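Long-range contacts in PCP domain (Thermobifida fusca, PDB 7KW3), which probably serves as a peptidyl carrier domain of a non-ribosomal peptide synthetase, holding substrates and intermediates on a phosphopantetheine arm as they pass between catalytic domains: residues A9-C14 with V67-A71; G27-F33 with V61-V67. The contacts are given in a common frame with arbitrary orientation. Residue numbers count along the deposited sequence, not the author numbering.

Interaction 1 (A9-C14 with V67-A71)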
loop_
_atom_site.group_PDB
_atom_site.type_symbol
_atom_site.label_atom_id
_atom_site.label_comp_id
_atom_site.label_asym_id
_atom_site.label_seq_id
_atom_site.Cartn_x
_atom_site.Cartn_y
_atom_site.Cartn_z
ATOM N N ALA A 9 -6.762 -2.652 -6.966
ATOM C CA ALA A 9 -5.503 -2.070 -6.491
ATOM C C ALA A 9 -5.589 -1.663 -5.021
ATOM O O ALA A 9 -4.674 -1.949 -4.238
ATOM C CB ALA A 9 -5.105 -0.870 -7.349
ATOM N N GLU A 10 -6.682 -0.997 -4.626
ATOM C CA GLU A 10 -6.889 -0.691 -3.210
ATOM C C GLU A 10 -6.862 -1.951 -2.359
ATOM O O GLU A 10 -6.207 -1.981 -1.314
ATOM C CB GLU A 10 -8.207 0.059 -3.012
ATOM C CG GLU A 10 -8.181 1.462 -3.570
ATOM C CD GLU A 10 -9.462 2.238 -3.330
ATOM O OE1 GLU A 10 -9.551 3.340 -3.896
ATOM O OE2 GLU A 10 -10.363 1.775 -2.581
ATOM N N ALA A 11 -7.548 -3.013 -2.801
ATOM C CA ALA A 11 -7.625 -4.232 -2.000
ATOM C C ALA A 11 -6.265 -4.888 -1.859
ATOM O O ALA A 11 -5.909 -5.366 -0.775
ATOM C CB ALA A 11 -8.626 -5.207 -2.610
ATOM N N ALA A 12 -5.486 -4.909 -2.939
ATOM C CA ALA A 12 -4.154 -5.482 -2.855
ATOM C C ALA A 12 -3.276 -4.678 -1.899
ATOM O O ALA A 12 -2.568 -5.257 -1.062
ATOM C CB ALA A 12 -3.532 -5.561 -4.246
ATOM N N LEU A 13 -3.341 -3.342 -1.977
ATOM C CA LEU A 13 -2.477 -2.520 -1.132
ATOM C C LEU A 13 -2.907 -2.572 0.334
ATOM O O LEU A 13 -2.053 -2.573 1.230
ATOM C CB LEU A 13 -2.436 -1.074 -1.644
ATOM C CG LEU A 13 -1.628 -0.846 -2.929
ATOM C CD1 LEU A 13 -1.749 0.576 -3.432
ATOM C CD2 LEU A 13 -0.182 -1.208 -2.712
ATOM N N CYS A 14 -4.219 -2.615 0.603
ATOM C CA CYS A 14 -4.683 -2.833 1.972
ATOM C C CYS A 14 -4.055 -4.087 2.562
ATOM O O CYS A 14 -3.528 -4.071 3.681
ATOM C CB CYS A 14 -6.210 -2.959 2.022
ATOM S SG CYS A 14 -7.137 -1.438 1.821
ATOM N N VAL A 67 -3.661 4.597 1.182
ATOM C CA VAL A 67 -3.885 3.450 0.291
ATOM C C VAL A 67 -4.585 3.887 -0.997
ATOM O O VAL A 67 -4.102 3.627 -2.104
ATOM C CB VAL A 67 -4.696 2.351 1.011
ATOM C CG1 VAL A 67 -5.126 1.258 0.036
ATOM C CG2 VAL A 67 -3.906 1.733 2.172
ATOM N N ALA A 68 -5.732 4.558 -0.865
ATOM C CA ALA A 68 -6.512 4.908 -2.049
ATOM C C ALA A 68 -5.716 5.805 -2.989
ATOM O O ALA A 68 -5.815 5.675 -4.216
ATOM C CB ALA A 68 -7.830 5.583 -1.643
ATOM N N ASP A 69 -4.934 6.736 -2.438
ATOM C CA ASP A 69 -4.109 7.591 -3.282
ATOM C C ASP A 69 -2.986 6.799 -3.946
ATOM O O ASP A 69 -2.669 7.023 -5.120
ATOM C CB ASP A 69 -3.544 8.735 -2.447
ATOM C CG ASP A 69 -4.632 9.642 -1.917
ATOM O OD1 ASP A 69 -5.650 9.802 -2.627
ATOM O OD2 ASP A 69 -4.473 10.176 -0.793
ATOM N N LEU A 70 -2.379 5.867 -3.206
ATOM C CA LEU A 70 -1.306 5.059 -3.763
ATOM C C LEU A 70 -1.831 4.146 -4.867
ATOM O O LEU A 70 -1.173 3.964 -5.899
ATOM C CB LEU A 70 -0.634 4.261 -2.639
ATOM C CG LEU A 70 0.588 3.424 -3.015
ATOM C CD1 LEU A 70 1.671 4.316 -3.631
ATOM C CD2 LEU A 70 1.121 2.691 -1.791
ATOM N N ALA A 71 -3.032 3.583 -4.675
ATOM C CA ALA A 71 -3.619 2.723 -5.695
ATOM C C ALA A 71 -3.835 3.478 -6.995
ATOM O O ALA A 71 -3.726 2.894 -8.077
ATOM C CB ALA A 71 -4.938 2.134 -5.192
HETATM O O HOH W 1 -7.873 4.289 -5.563
#
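Two helices pack obliquely in the domain interior, helix 8-21 through residues 9-14 and helix 67-73 through 67-71. Their axes come within 8.7 Å, and their N-to-C directions differ by 123°. Alanines permit the closest fit: Ala-9 CB lies 3.7 Å from Ala-71 CB, with CA atoms 5.2 Å apart, since one-methyl side chains let the backbones come close. Leu-13 supplies the bulk, its CD1 lying 3.7 Å from Leu-70 CG and 3.5 Å from Ala-71 N. In the four-helix fold of carrier proteins this pair joins the first helix to the last, and Tyr-17, one turn on from Leu-13, also packs on Val-67 and Leu-70. The branched Val-67 fits CG1 against Cys-14 SG (3.8 Å) and Leu-13 CB (3.9 Å). Glu-10, partly exposed, serves apolar and polar neighbours: its methylene CG rests 3.7 Å from Ala-71 CB, OE2 is hydrogen-bonded to Ala-6 N, and OE1 accepts from a water (2.5 Å) that also donates to Ala-68 O (2.8 Å).

Interaction 2 (G27-F33 with V61-V67)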
loop_
_atom_site.group_PDB
_atom_site.type_symbol
_atom_site.label_atom_id
_atom_site.label_comp_id
_atom_site.label_asym_id
_atom_site.label_seq_id
_atom_site.Cartn_x
_atom_site.Cartn_y
_atom_site.Cartn_z
ATOM N N GLY A 27 -7.654 -0.157 6.501
ATOM C CA GLY A 27 -8.672 0.434 5.657
ATOM C C GLY A 27 -8.110 1.088 4.406
ATOM O O GLY A 27 -6.928 1.416 4.297
ATOM N N ALA A 28 -8.991 1.292 3.430
ATOM C CA ALA A 28 -8.553 1.947 2.205
ATOM C C ALA A 28 -8.148 3.403 2.414
ATOM O O ALA A 28 -7.541 3.990 1.518
ATOM C CB ALA A 28 -9.650 1.860 1.147
ATOM N N ASP A 29 -8.470 3.999 3.558
ATOM C CA ASP A 29 -8.060 5.355 3.878
ATOM C C ASP A 29 -6.844 5.401 4.803
ATOM O O ASP A 29 -6.498 6.475 5.303
ATOM C CB ASP A 29 -9.232 6.112 4.505
ATOM C CG ASP A 29 -9.795 5.403 5.737
ATOM O OD1 ASP A 29 -9.319 4.298 6.098
ATOM O OD2 ASP A 29 -10.726 5.962 6.345
ATOM N N ALA A 30 -6.183 4.272 5.034
ATOM C CA ALA A 30 -5.064 4.231 5.963
ATOM C C ALA A 30 -3.841 4.951 5.409
ATOM O O ALA A 30 -3.524 4.855 4.217
ATOM C CB ALA A 30 -4.703 2.788 6.286
ATOM N N ASP A 31 -3.157 5.670 6.299
ATOM C CA ASP A 31 -1.926 6.385 5.991
ATOM C C ASP A 31 -0.757 5.515 6.430
ATOM O O ASP A 31 -0.640 5.188 7.618
ATOM C CB ASP A 31 -1.892 7.736 6.710
ATOM C CG ASP A 31 -0.666 8.576 6.345
ATOM O OD1 ASP A 31 0.477 8.107 6.541
ATOM O OD2 ASP A 31 -0.857 9.717 5.864
ATOM N N PHE A 32 0.116 5.169 5.478
ATOM C CA PHE A 32 1.189 4.215 5.759
ATOM C C PHE A 32 2.100 4.704 6.885
ATOM O O PHE A 32 2.466 3.928 7.778
ATOM C CB PHE A 32 1.987 3.949 4.482
ATOM C CG PHE A 32 2.981 2.830 4.600
ATOM C CD1 PHE A 32 2.557 1.511 4.707
ATOM C CD2 PHE A 32 4.346 3.090 4.574
ATOM C CE1 PHE A 32 3.476 0.470 4.801
ATOM C CE2 PHE A 32 5.272 2.050 4.660
ATOM C CZ PHE A 32 4.835 0.738 4.777
ATOM N N PHE A 33 2.445 5.992 6.888
ATOM C CA PHE A 33 3.348 6.489 7.921
ATOM C C PHE A 33 2.627 6.786 9.229
ATOM O O PHE A 33 3.234 6.672 10.301
ATOM C CB PHE A 33 4.110 7.708 7.395
ATOM C CG PHE A 33 4.961 7.374 6.214
ATOM C CD1 PHE A 33 6.197 6.749 6.388
ATOM C CD2 PHE A 33 4.483 7.580 4.928
ATOM C CE1 PHE A 33 6.967 6.386 5.296
ATOM C CE2 PHE A 33 5.246 7.222 3.826
ATOM C CZ PHE A 33 6.494 6.621 4.011
ATOM N N VAL A 61 5.104 6.040 -2.427
ATOM C CA VAL A 61 4.639 5.850 -1.059
ATOM C C VAL A 61 4.822 7.126 -0.245
ATOM O O VAL A 61 3.905 7.564 0.460
ATOM C CB VAL A 61 5.361 4.655 -0.420
ATOM C CG1 VAL A 61 4.993 4.528 1.062
ATOM C CG2 VAL A 61 5.033 3.379 -1.206
ATOM N N PHE A 62 5.998 7.757 -0.346
ATOM C CA PHE A 62 6.231 8.965 0.436
ATOM C C PHE A 62 5.318 10.098 -0.012
ATOM O O PHE A 62 4.841 10.877 0.820
ATOM C CB PHE A 62 7.710 9.367 0.357
ATOM C CG PHE A 62 8.605 8.531 1.244
ATOM C CD1 PHE A 62 8.839 8.894 2.568
ATOM C CD2 PHE A 62 9.190 7.373 0.766
ATOM C CE1 PHE A 62 9.655 8.121 3.393
ATOM C CE2 PHE A 62 9.996 6.600 1.569
ATOM C CZ PHE A 62 10.231 6.972 2.893
ATOM N N ARG A 63 5.023 10.175 -1.306
ATOM C CA ARG A 63 4.174 11.246 -1.809
ATOM C C ARG A 63 2.680 10.934 -1.641
ATOM O O ARG A 63 1.880 11.857 -1.472
ATOM C CB ARG A 63 4.542 11.521 -3.276
ATOM C CG ARG A 63 3.525 12.303 -4.065
ATOM C CD ARG A 63 3.845 13.785 -4.191
ATOM N NE ARG A 63 2.642 14.508 -4.606
ATOM C CZ ARG A 63 2.607 15.787 -4.961
ATOM N NH1 ARG A 63 3.721 16.514 -4.965
ATOM N NH2 ARG A 63 1.452 16.337 -5.317
ATOM N N HIS A 64 2.280 9.661 -1.645
ATOM C CA HIS A 64 0.866 9.276 -1.548
ATOM C C HIS A 64 0.701 8.168 -0.521
ATOM O O HIS A 64 0.435 7.017 -0.877
ATOM C CB HIS A 64 0.323 8.814 -2.900
ATOM C CG HIS A 64 0.574 9.782 -4.009
ATOM N ND1 HIS A 64 -0.031 11.020 -4.065
ATOM C CD2 HIS A 64 1.364 9.696 -5.104
ATOM C CE1 HIS A 64 0.376 11.655 -5.150
ATOM N NE2 HIS A 64 1.217 10.871 -5.801
ATOM N N PRO A 65 0.862 8.476 0.765
ATOM C CA PRO A 65 0.878 7.399 1.772
ATOM C C PRO A 65 -0.490 6.787 2.061
ATOM O O PRO A 65 -0.543 5.717 2.683
ATOM C CB PRO A 65 1.467 8.082 3.014
ATOM C CG PRO A 65 1.187 9.548 2.816
ATOM C CD PRO A 65 1.205 9.794 1.331
ATOM N N VAL A 66 -1.584 7.403 1.627
ATOM C CA VAL A 66 -2.908 6.824 1.826
ATOM C C VAL A 66 -3.160 5.767 0.753
ATOM O O VAL A 66 -2.921 6.012 -0.436
ATOM C CB VAL A 66 -3.986 7.916 1.799
ATOM C CG1 VAL A 66 -5.366 7.297 1.929
ATOM C CG2 VAL A 66 -3.743 8.921 2.925
ATOM N N VAL A 67 -3.661 4.597 1.182
ATOM C CA VAL A 67 -3.885 3.450 0.291
ATOM C C VAL A 67 -4.585 3.887 -0.997
ATOM O O VAL A 67 -4.102 3.627 -2.104
ATOM C CB VAL A 67 -4.696 2.351 1.011
ATOM C CG1 VAL A 67 -5.126 1.258 0.036
ATOM C CG2 VAL A 67 -3.906 1.733 2.172
#
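Backbone hydrogen bonds tie the extended part of loop 27-33 to the turn leading from helix 58-63 into helix 67-73. Phe-32 N donates to Pro-65 O (2.9 Å) and Val-67 N to Ala-30 O (3.0 Å), enclosing Asp-31 and Val-66 as a single antiparallel bridge of the non-hydrogen-bonded kind, CA atoms 4.3 Å apart. Val-66 CA adds a CA-H...O contact to Ala-30 O (3.2 Å). Proline suits position 65, where the carbonyl is used and no amide hydrogen is needed; Tyr-17 OH is hydrogen-bonded to the same carbonyl. Val-66, at the N-cap position of helix 67-73, has no side-chain acceptor to offer the first turn; loop carbonyls take the helix's first two amides, Val-67 N and Ala-68 N, the latter through Ala-28. In the carrier-protein fold a long loop joins the first two helices; here part of it is fastened to the turn before the last. A type I turn from Gly-27 to Ala-30 leads into the bridge.

Phe-32 sends its ring inward, CD2 lying 3.8 Å from Val-61 CG1, and meets Tyr-17 edge-to-face. Phe-33 lies nearer the surface: its ring edge approaches Pro-65 CB (3.6 Å from CD2), while CZ sits over the Phe-62 ring, 3.6 Å from CE1. The short carboxylate of Asp-31 suits reaching the amides that follow, OD1 accepting from Ala-34 N and, weakly, from Phe-33 N (2.9 Å).

Val-67 belongs to both contacts: its side chain lies between helix 8-21 (CG1 against Leu-13 and Cys-14) and loop 27-33 (CG2 near Gly-27 and Ala-30), while its amide donates to Ala-30 O. The centres are about 8 Å apart, and interaction 2 is nested within the span closed by interaction 1. A probable hydrogen bond from Ala-68 N to Ala-28 O (3.0 Å) continues the loop's hold on the start of helix 67-73, and Cys-14 SG packs 3.7 Å from Ala-28 N. Together they place loop 27-33 against the first and last helices. That loop leads on to helix 39-51, whose N-terminal end probably carries the phosphopantetheine serine, as in related carrier domains.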